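Local coordinates for protein BIFUNCTIONAL PROTEIN Proline utilization A (PutA) (Corynebacterium freiburgense, PDB 5UX5) that catalyses the two-step oxidation of proline to glutamate, joining an FAD-dependent proline dehydrogenase to an NAD-dependent aldehyde dehydrogenase in one chain, at residues 16-21 with 449-454; 329-334 with 445-450. All coordinates share one frame; numbering follows the deposited sequence.

Contact 1: residues 16-21 with 449-454; sequences DLENLQ and AQRWKV
Leu17 and Glu18, early in helix 16-31, meet Arg451 of segment 449-454, and the backbones come nearest at Glu18 and Ala449, with 7.9 Å between their CA atoms. Arg451 bridges the gap. Its CG is anti to the backbone N (chi1 155°), so the chain extends toward the N-terminal helix before bending at chi3 to present the guanidinium. Leu17 lies across one face of that group, its CB 3.4 Å from Arg451 NH1, while Leu17 CD1 packs 3.7 Å from Arg451 CD. Over the opposite face comes NE1 of Trp452, offset toward the rim, while the face of the indole packs on Arg451 CG. At the edge, Arg451 NH2 makes a salt bridge to Glu18 OE2; NH2 is crowded in the model, so its exact position is doubtful. The carboxylate and guanidinium planes are turned 42° apart. NH1 reaches a second acid, Asp335 on helix 323-337, and NH2 also bonds to Val448 O. Two carboxylates around one buried arginine would favour its charged form. Here an arginine-centred salt-bridge network fastens the N-terminal helix against the proline dehydrogenase TIM barrel.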
ATOM      1  N   ASP A  16     -21.768 -40.036  10.079  1.00 43.79           N
ATOM      2  CA  ASP A  16     -21.478 -40.892   8.931  1.00 43.64           C
ATOM      3  C   ASP A  16     -19.973 -40.990   8.685  1.00 45.37           C
ATOM      4  O   ASP A  16     -19.435 -42.086   8.503  1.00 52.55           O
ATOM      5  CB  ASP A  16     -22.222 -40.392   7.692  1.00 42.88           C
ATOM      6  CG  ASP A  16     -23.721 -40.565   7.819  1.00 60.90           C
ATOM      7  OD1 ASP A  16     -24.147 -41.521   8.502  1.00 64.41           O
ATOM      8  OD2 ASP A  16     -24.476 -39.744   7.258  1.00 63.14           O
ATOM      9  N   LEU A  17     -19.272 -39.854   8.687  1.00 50.09           N
ATOM     10  CA  LEU A  17     -17.819 -39.877   8.503  1.00 58.76           C
ATOM     11  C   LEU A  17     -17.123 -40.733   9.568  1.00 58.16           C
ATOM     12  O   LEU A  17     -16.206 -41.500   9.250  1.00 55.72           O
ATOM     13  CB  LEU A  17     -17.268 -38.444   8.515  1.00 55.30           C
ATOM     14  CG  LEU A  17     -17.189 -37.754   7.164  1.00 48.75           C
ATOM     15  CD1 LEU A  17     -16.523 -36.422   7.305  1.00 56.83           C
ATOM     16  CD2 LEU A  17     -16.373 -38.613   6.233  1.00 45.43           C
ATOM     17  N   GLU A  18     -17.512 -40.595  10.840  1.00 58.74           N
ATOM     18  CA  GLU A  18     -16.935 -41.462  11.870  1.00 62.44           C
ATOM     19  C   GLU A  18     -17.144 -42.941  11.556  1.00 56.31           C
ATOM     20  O   GLU A  18     -16.236 -43.755  11.759  1.00 54.09           O
ATOM     21  CB  GLU A  18     -17.494 -41.122  13.257  1.00 63.75           C
ATOM     22  CG  GLU A  18     -16.747 -39.958  13.925  1.00 64.76           C
ATOM     23  CD  GLU A  18     -17.406 -38.613  13.754  1.00 61.05           C
ATOM     24  OE1 GLU A  18     -16.916 -37.650  14.377  1.00 56.12           O
ATOM     25  OE2 GLU A  18     -18.366 -38.500  12.965  1.00 69.70           O
ATOM     26  N   ASN A  19     -18.318 -43.311  11.043  1.00 49.16           N
ATOM     27  CA  ASN A  19     -18.554 -44.719  10.763  1.00 52.17           C
ATOM     28  C   ASN A  19     -17.816 -45.181   9.511  1.00 59.52           C
ATOM     29  O   ASN A  19     -17.324 -46.317   9.465  1.00 59.97           O
ATOM     30  CB  ASN A  19     -20.057 -44.989  10.625  1.00 52.21           C
ATOM     31  CG  ASN A  19     -20.840 -44.711  11.915  1.00 58.04           C
ATOM     32  OD1 ASN A  19     -20.331 -44.877  13.038  1.00 61.49           O
ATOM     33  ND2 ASN A  19     -22.094 -44.277  11.751  1.00 52.85           N
ATOM     34  N   LEU A  20     -17.661 -44.308   8.518  1.00 60.24           N
ATOM     35  CA  LEU A  20     -17.020 -44.702   7.269  1.00 54.70           C
ATOM     36  C   LEU A  20     -15.508 -44.597   7.328  1.00 56.18           C
ATOM     37  O   LEU A  20     -14.838 -45.004   6.374  1.00 58.17           O
ATOM     38  CB  LEU A  20     -17.553 -43.838   6.119  1.00 47.89           C
ATOM     39  CG  LEU A  20     -19.070 -43.827   5.880  1.00 45.93           C
ATOM     40  CD1 LEU A  20     -19.400 -42.892   4.766  1.00 46.67           C
ATOM     41  CD2 LEU A  20     -19.624 -45.221   5.542  1.00 48.98           C
ATOM     42  N   GLN A  21     -14.969 -44.146   8.462  1.00 56.49           N
ATOM     43  CA  GLN A  21     -13.571 -43.735   8.541  1.00 58.43           C
ATOM     44  C   GLN A  21     -12.615 -44.817   8.047  1.00 63.06           C
ATOM     45  O   GLN A  21     -11.650 -44.524   7.332  1.00 62.68           O
ATOM     46  CB  GLN A  21     -13.260 -43.358   9.985  1.00 55.21           C
ATOM     47  CG  GLN A  21     -12.220 -42.304  10.150  1.00 47.57           C
ATOM     48  CD  GLN A  21     -12.072 -41.891  11.597  1.00 55.49           C
ATOM     49  OE1 GLN A  21     -12.001 -40.701  11.906  1.00 62.13           O
ATOM     50  NE2 GLN A  21     -12.006 -42.876  12.497  1.00 49.94           N
ATOM     51  N   ALA A 449     -12.374 -35.645  13.224  1.00 49.89           N
ATOM     52  CA  ALA A 449     -12.815 -35.244  14.555  1.00 49.34           C
ATOM     53  C   ALA A 449     -13.004 -33.728  14.682  1.00 54.05           C
ATOM     54  O   ALA A 449     -13.889 -33.281  15.424  1.00 58.12           O
ATOM     55  CB  ALA A 449     -11.819 -35.747  15.600  1.00 40.49           C
ATOM     56  N   GLN A 450     -12.188 -32.914  13.991  1.00 44.29           N
ATOM     57  CA  GLN A 450     -12.318 -31.470  14.138  1.00 46.42           C
ATOM     58  C   GLN A 450     -13.345 -30.855  13.197  1.00 44.93           C
ATOM     59  O   GLN A 450     -13.687 -29.680  13.368  1.00 47.71           O
ATOM     60  CB  GLN A 450     -10.965 -30.785  13.919  1.00 52.96           C
ATOM     61  CG  GLN A 450      -9.931 -31.163  14.950  1.00 65.86           C
ATOM     62  CD  GLN A 450     -10.430 -30.982  16.387  1.00 69.02           C
ATOM     63  OE1 GLN A 450     -10.954 -29.926  16.756  1.00 62.38           O
ATOM     64  NE2 GLN A 450     -10.268 -32.025  17.201  1.00 71.58           N
ATOM     65  N   ARG A 451     -13.871 -31.639  12.256  1.00 43.85           N
ATOM     66  CA  ARG A 451     -14.789 -31.180  11.214  1.00 40.68           C
ATOM     67  C   ARG A 451     -15.839 -30.170  11.679  1.00 39.15           C
ATOM     68  O   ARG A 451     -16.022 -29.129  11.053  1.00 38.64           O
ATOM     69  CB  ARG A 451     -15.451 -32.431  10.631  1.00 47.16           C
ATOM     70  CG  ARG A 451     -16.789 -32.250   9.983  1.00 53.69           C
ATOM     71  CD  ARG A 451     -17.349 -33.610   9.603  1.00 53.87           C
ATOM     72  NE  ARG A 451     -16.900 -34.621  10.551  1.00 58.80           N
ATOM     73  CZ  ARG A 451     -17.591 -35.710  10.879  1.00 56.27           C
ATOM     74  NH1 ARG A 451     -18.773 -35.954  10.335  1.00 51.17           N
ATOM     75  NH2 ARG A 451     -17.084 -36.554  11.758  1.00 54.02           N
ATOM     76  N   TRP A 452     -16.540 -30.446  12.776  1.00 48.50           N
ATOM     77  CA  TRP A 452     -17.608 -29.551  13.220  1.00 48.16           C
ATOM     78  C   TRP A 452     -17.135 -28.482  14.191  1.00 48.26           C
ATOM     79  O   TRP A 452     -17.902 -27.572  14.516  1.00 47.71           O
ATOM     80  CB  TRP A 452     -18.730 -30.356  13.888  1.00 46.47           C
ATOM     81  CG  TRP A 452     -19.226 -31.516  13.063  1.00 52.02           C
ATOM     82  CD1 TRP A 452     -19.103 -32.847  13.354  1.00 47.60           C
ATOM     83  CD2 TRP A 452     -19.928 -31.445  11.813  1.00 48.69           C
ATOM     84  NE1 TRP A 452     -19.673 -33.603  12.363  1.00 45.17           N
ATOM     85  CE2 TRP A 452     -20.186 -32.766  11.405  1.00 50.71           C
ATOM     86  CE3 TRP A 452     -20.359 -30.395  11.002  1.00 36.90           C
ATOM     87  CZ2 TRP A 452     -20.857 -33.058  10.219  1.00 47.04           C
ATOM     88  CZ3 TRP A 452     -21.016 -30.687   9.841  1.00 36.80           C
ATOM     89  CH2 TRP A 452     -21.266 -32.008   9.456  1.00 37.52           C
ATOM     90  N   LYS A 453     -15.899 -28.579  14.662  1.00 46.20           N
ATOM     91  CA  LYS A 453     -15.395 -27.720  15.717  1.00 43.46           C
ATOM     92  C   LYS A 453     -14.599 -26.525  15.202  1.00 40.10           C
ATOM     93  O   LYS A 453     -14.456 -25.540  15.926  1.00 43.96           O
ATOM     94  CB  LYS A 453     -14.551 -28.571  16.674  1.00 45.72           C
ATOM     95  CG  LYS A 453     -15.289 -29.870  17.097  1.00 47.11           C
ATOM     96  CD  LYS A 453     -14.512 -30.739  18.082  1.00 39.14           C
ATOM     97  CE  LYS A 453     -15.461 -31.471  18.996  1.00 43.49           C
ATOM     98  NZ  LYS A 453     -15.109 -31.332  20.448  1.00 51.63           N
ATOM     99  N   VAL A 454     -14.119 -26.574  13.959  1.00 41.33           N
ATOM    100  CA  VAL A 454     -13.365 -25.466  13.382  1.00 37.00           C
ATOM    101  C   VAL A 454     -14.251 -24.234  13.246  1.00 38.20           C
ATOM    102  O   VAL A 454     -15.482 -24.313  13.209  1.00 44.64           O
ATOM    103  CB  VAL A 454     -12.782 -25.876  12.025  1.00 35.71           C
ATOM    104  CG1 VAL A 454     -11.689 -26.919  12.237  1.00 38.19           C
ATOM    105  CG2 VAL A 454     -13.889 -26.373  11.109  1.00 31.67           C
TER

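Contact 2: residues 329-334 with 445-450; sequences NFLRMM and RESVAQ
Leu331 projects from helix 323-337 toward Ser447 and Val448 of helix 438-450, a helix-to-helix packing on the proline dehydrogenase TIM barrel, where helix 323-337 lies in the chain between barrel strands 293-298 and 345-350. The CA atoms of Leu331 and Val448 are 6.9 Å apart. Leu331 CB points at the facing helix without touching it, and CG is still 4.4 Å from Ser447 OG. With CG anti to the carbonyl carbon (chi1 -63°), the branch is swung so that one methyl does the work: CD1 rests on the backbone between the two facing residues, 3.7 Å from Val448 N, with Ser447 CB also beside it. Its apolar partner is Val448 CG2, at 3.9 Å. The other methyl, CD2, turns back along its own helix to the CE methyl of Met334, and further out the leucine side chain touches Leu17 of helix 16-31 and Ser359 of helix 354-367. Ser447 OG lies against Leu331 CD1, yet its polar need is met within its own helix by a hydrogen bond with Phe444 O. The side chain of Ser447 is about 9 Å from the bound FAD.

Next to Leu331 in the helix, Arg332 grips Asn329 side-on, two nitrogens on one oxygen, and also gives NH2 to Ala455 O in the segment after helix 438-450. Its NE reaches Asn329 OD1 at 3.0 Å in the carbonyl plane, whereas NH2, 2.6 Å from the same OD1, lies 54° out of that plane.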
ATOM      1  N   ASN A 329     -12.335 -28.329   7.587  1.00 34.87           N
ATOM      2  CA  ASN A 329     -13.435 -27.612   6.960  1.00 37.10           C
ATOM      3  C   ASN A 329     -13.772 -28.203   5.597  1.00 40.18           C
ATOM      4  O   ASN A 329     -14.932 -28.172   5.175  1.00 41.55           O
ATOM      5  CB  ASN A 329     -13.077 -26.127   6.836  1.00 41.52           C
ATOM      6  CG  ASN A 329     -14.282 -25.260   6.503  1.00 44.37           C
ATOM      7  OD1 ASN A 329     -15.367 -25.466   7.040  1.00 47.74           O
ATOM      8  ND2 ASN A 329     -14.089 -24.276   5.636  1.00 42.38           N
ATOM      9  N   PHE A 330     -12.771 -28.717   4.881  1.00 42.58           N
ATOM     10  CA  PHE A 330     -13.043 -29.410   3.632  1.00 36.16           C
ATOM     11  C   PHE A 330     -13.985 -30.583   3.882  1.00 42.58           C
ATOM     12  O   PHE A 330     -14.943 -30.796   3.134  1.00 44.70           O
ATOM     13  CB  PHE A 330     -11.722 -29.865   3.011  1.00 33.92           C
ATOM     14  CG  PHE A 330     -11.781 -30.157   1.540  1.00 32.73           C
ATOM     15  CD1 PHE A 330     -11.666 -29.141   0.612  1.00 36.40           C
ATOM     16  CD2 PHE A 330     -11.936 -31.462   1.078  1.00 36.58           C
ATOM     17  CE1 PHE A 330     -11.698 -29.430  -0.755  1.00 29.78           C
ATOM     18  CE2 PHE A 330     -11.970 -31.748  -0.274  1.00 31.20           C
ATOM     19  CZ  PHE A 330     -11.841 -30.736  -1.184  1.00 30.53           C
ATOM     20  N   LEU A 331     -13.757 -31.328   4.965  1.00 44.22           N
ATOM     21  CA  LEU A 331     -14.663 -32.420   5.300  1.00 43.17           C
ATOM     22  C   LEU A 331     -16.006 -31.901   5.794  1.00 40.87           C
ATOM     23  O   LEU A 331     -17.039 -32.520   5.528  1.00 47.66           O
ATOM     24  CB  LEU A 331     -14.027 -33.335   6.339  1.00 41.61           C
ATOM     25  CG  LEU A 331     -12.754 -34.083   5.944  1.00 38.58           C
ATOM     26  CD1 LEU A 331     -12.095 -34.611   7.187  1.00 50.78           C
ATOM     27  CD2 LEU A 331     -13.098 -35.257   5.102  1.00 35.32           C
ATOM     28  N   ARG A 332     -16.024 -30.784   6.533  1.00 36.53           N
ATOM     29  CA  ARG A 332     -17.310 -30.257   6.996  1.00 37.68           C
ATOM     30  C   ARG A 332     -18.179 -29.807   5.828  1.00 46.51           C
ATOM     31  O   ARG A 332     -19.384 -30.087   5.796  1.00 55.09           O
ATOM     32  CB  ARG A 332     -17.126 -29.108   7.982  1.00 33.11           C
ATOM     33  CG  ARG A 332     -18.456 -28.501   8.446  1.00 33.58           C
ATOM     34  CD  ARG A 332     -18.288 -27.430   9.536  1.00 33.42           C
ATOM     35  NE  ARG A 332     -17.363 -26.381   9.105  1.00 36.42           N
ATOM     36  CZ  ARG A 332     -17.074 -25.268   9.784  1.00 38.24           C
ATOM     37  NH1 ARG A 332     -17.630 -25.023  10.953  1.00 32.55           N
ATOM     38  NH2 ARG A 332     -16.208 -24.396   9.288  1.00 34.13           N
ATOM     39  N   MET A 333     -17.593 -29.113   4.856  1.00 42.64           N
ATOM     40  CA  MET A 333     -18.405 -28.629   3.751  1.00 39.49           C
ATOM     41  C   MET A 333     -18.911 -29.775   2.889  1.00 47.05           C
ATOM     42  O   MET A 333     -20.063 -29.766   2.443  1.00 49.79           O
ATOM     43  CB  MET A 333     -17.630 -27.612   2.922  1.00 30.99           C
ATOM     44  CG  MET A 333     -17.239 -26.387   3.724  1.00 41.82           C
ATOM     45  SD  MET A 333     -16.925 -24.934   2.704  1.00 45.23           S
ATOM     46  CE  MET A 333     -15.611 -25.528   1.689  1.00 45.18           C
ATOM     47  N   MET A 334     -18.063 -30.770   2.656  1.00 43.26           N
ATOM     48  CA  MET A 334     -18.476 -31.980   1.958  1.00 35.17           C
ATOM     49  C   MET A 334     -19.641 -32.651   2.682  1.00 42.81           C
ATOM     50  O   MET A 334     -20.688 -32.945   2.086  1.00 44.87           O
ATOM     51  CB  MET A 334     -17.268 -32.900   1.883  1.00 33.47           C
ATOM     52  CG  MET A 334     -17.399 -34.159   1.167  1.00 41.01           C
ATOM     53  SD  MET A 334     -15.795 -34.912   1.424  1.00 45.14           S
ATOM     54  CE  MET A 334     -15.926 -35.243   3.149  1.00 49.94           C
ATOM     55  N   ARG A 445      -7.659 -38.872  10.160  1.00 60.36           N
ATOM     56  CA  ARG A 445      -8.453 -39.180  11.348  1.00 59.57           C
ATOM     57  C   ARG A 445      -8.714 -37.929  12.177  1.00 56.75           C
ATOM     58  O   ARG A 445      -9.839 -37.689  12.633  1.00 58.76           O
ATOM     59  CB  ARG A 445      -7.740 -40.228  12.203  1.00 65.17           C
ATOM     60  CG  ARG A 445      -7.687 -41.636  11.615  1.00 70.58           C
ATOM     61  CD  ARG A 445      -7.025 -42.606  12.600  1.00 67.41           C
ATOM     62  NE  ARG A 445      -6.263 -43.640  11.918  1.00 60.98           N
ATOM     63  CZ  ARG A 445      -6.783 -44.787  11.511  1.00 65.07           C
ATOM     64  NH1 ARG A 445      -8.071 -45.039  11.714  1.00 66.67           N
ATOM     65  NH2 ARG A 445      -6.014 -45.676  10.897  1.00 67.36           N
ATOM     66  N   GLU A 446      -7.679 -37.115  12.376  1.00 46.76           N
ATOM     67  CA  GLU A 446      -7.835 -35.920  13.195  1.00 48.40           C
ATOM     68  C   GLU A 446      -8.764 -34.912  12.531  1.00 54.86           C
ATOM     69  O   GLU A 446      -9.533 -34.228  13.218  1.00 58.71           O
ATOM     70  CB  GLU A 446      -6.466 -35.297  13.482  1.00 54.43           C
ATOM     71  CG  GLU A 446      -6.489 -34.200  14.556  1.00 63.18           C
ATOM     72  CD  GLU A 446      -6.932 -34.715  15.926  1.00 77.47           C
ATOM     73  OE1 GLU A 446      -6.579 -35.866  16.268  1.00 85.30           O
ATOM     74  OE2 GLU A 446      -7.640 -33.978  16.656  1.00 77.51           O
ATOM     75  N   SER A 447      -8.694 -34.778  11.203  1.00 52.69           N
ATOM     76  CA  SER A 447      -9.568 -33.812  10.550  1.00 48.36           C
ATOM     77  C   SER A 447     -11.025 -34.256  10.600  1.00 43.46           C
ATOM     78  O   SER A 447     -11.928 -33.414  10.600  1.00 39.71           O
ATOM     79  CB  SER A 447      -9.116 -33.585   9.113  1.00 50.28           C
ATOM     80  OG  SER A 447      -9.173 -34.786   8.381  1.00 55.13           O
ATOM     81  N   VAL A 448     -11.273 -35.565  10.659  1.00 49.74           N
ATOM     82  CA  VAL A 448     -12.637 -36.059  10.830  1.00 52.60           C
ATOM     83  C   VAL A 448     -13.204 -35.614  12.178  1.00 52.59           C
ATOM     84  O   VAL A 448     -14.377 -35.228  12.280  1.00 53.34           O
ATOM     85  CB  VAL A 448     -12.664 -37.593  10.667  1.00 50.93           C
ATOM     86  CG1 VAL A 448     -14.003 -38.185  11.135  1.00 44.44           C
ATOM     87  CG2 VAL A 448     -12.385 -37.970   9.224  1.00 46.07           C
ATOM     88  N   ALA A 449     -12.374 -35.645  13.224  1.00 49.89           N
ATOM     89  CA  ALA A 449     -12.815 -35.244  14.555  1.00 49.34           C
ATOM     90  C   ALA A 449     -13.004 -33.728  14.682  1.00 54.05           C
ATOM     91  O   ALA A 449     -13.889 -33.281  15.424  1.00 58.12           O
ATOM     92  CB  ALA A 449     -11.819 -35.747  15.600  1.00 40.49           C
ATOM     93  N   GLN A 450     -12.188 -32.914  13.991  1.00 44.29           N
ATOM     94  CA  GLN A 450     -12.318 -31.470  14.138  1.00 46.42           C
ATOM     95  C   GLN A 450     -13.345 -30.855  13.197  1.00 44.93           C
ATOM     96  O   GLN A 450     -13.687 -29.680  13.368  1.00 47.71           O
ATOM     97  CB  GLN A 450     -10.965 -30.785  13.919  1.00 52.96           C
ATOM     98  CG  GLN A 450      -9.931 -31.163  14.950  1.00 65.86           C
ATOM     99  CD  GLN A 450     -10.430 -30.982  16.387  1.00 69.02           C
ATOM    100  OE1 GLN A 450     -10.954 -29.926  16.756  1.00 62.38           O
ATOM    101  NE2 GLN A 450     -10.268 -32.025  17.201  1.00 71.58           N
TER

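Overall arrangement
Starting at the N terminus, helix 16-31 comes first, and the chain then runs through the whole proline dehydrogenase barrel before residues 449-454 return to it, so contact 1 closes a loop of 427 residues. Contact 2 nests inside that span: it joins 329-334 to 445-450 across 110 residues, a stretch that includes the last three barrel strands, 345-350, 373-378 and 396-403. The two contacts end on the same helix, 438-450, and share Ala449 and Gln450; their centres are about 5 Å apart. Trp452 CZ3 packs against Arg332 CG, linking them directly. Together they tie the N-terminal helix, barrel helix 323-337 and helix 438-450 into one cluster.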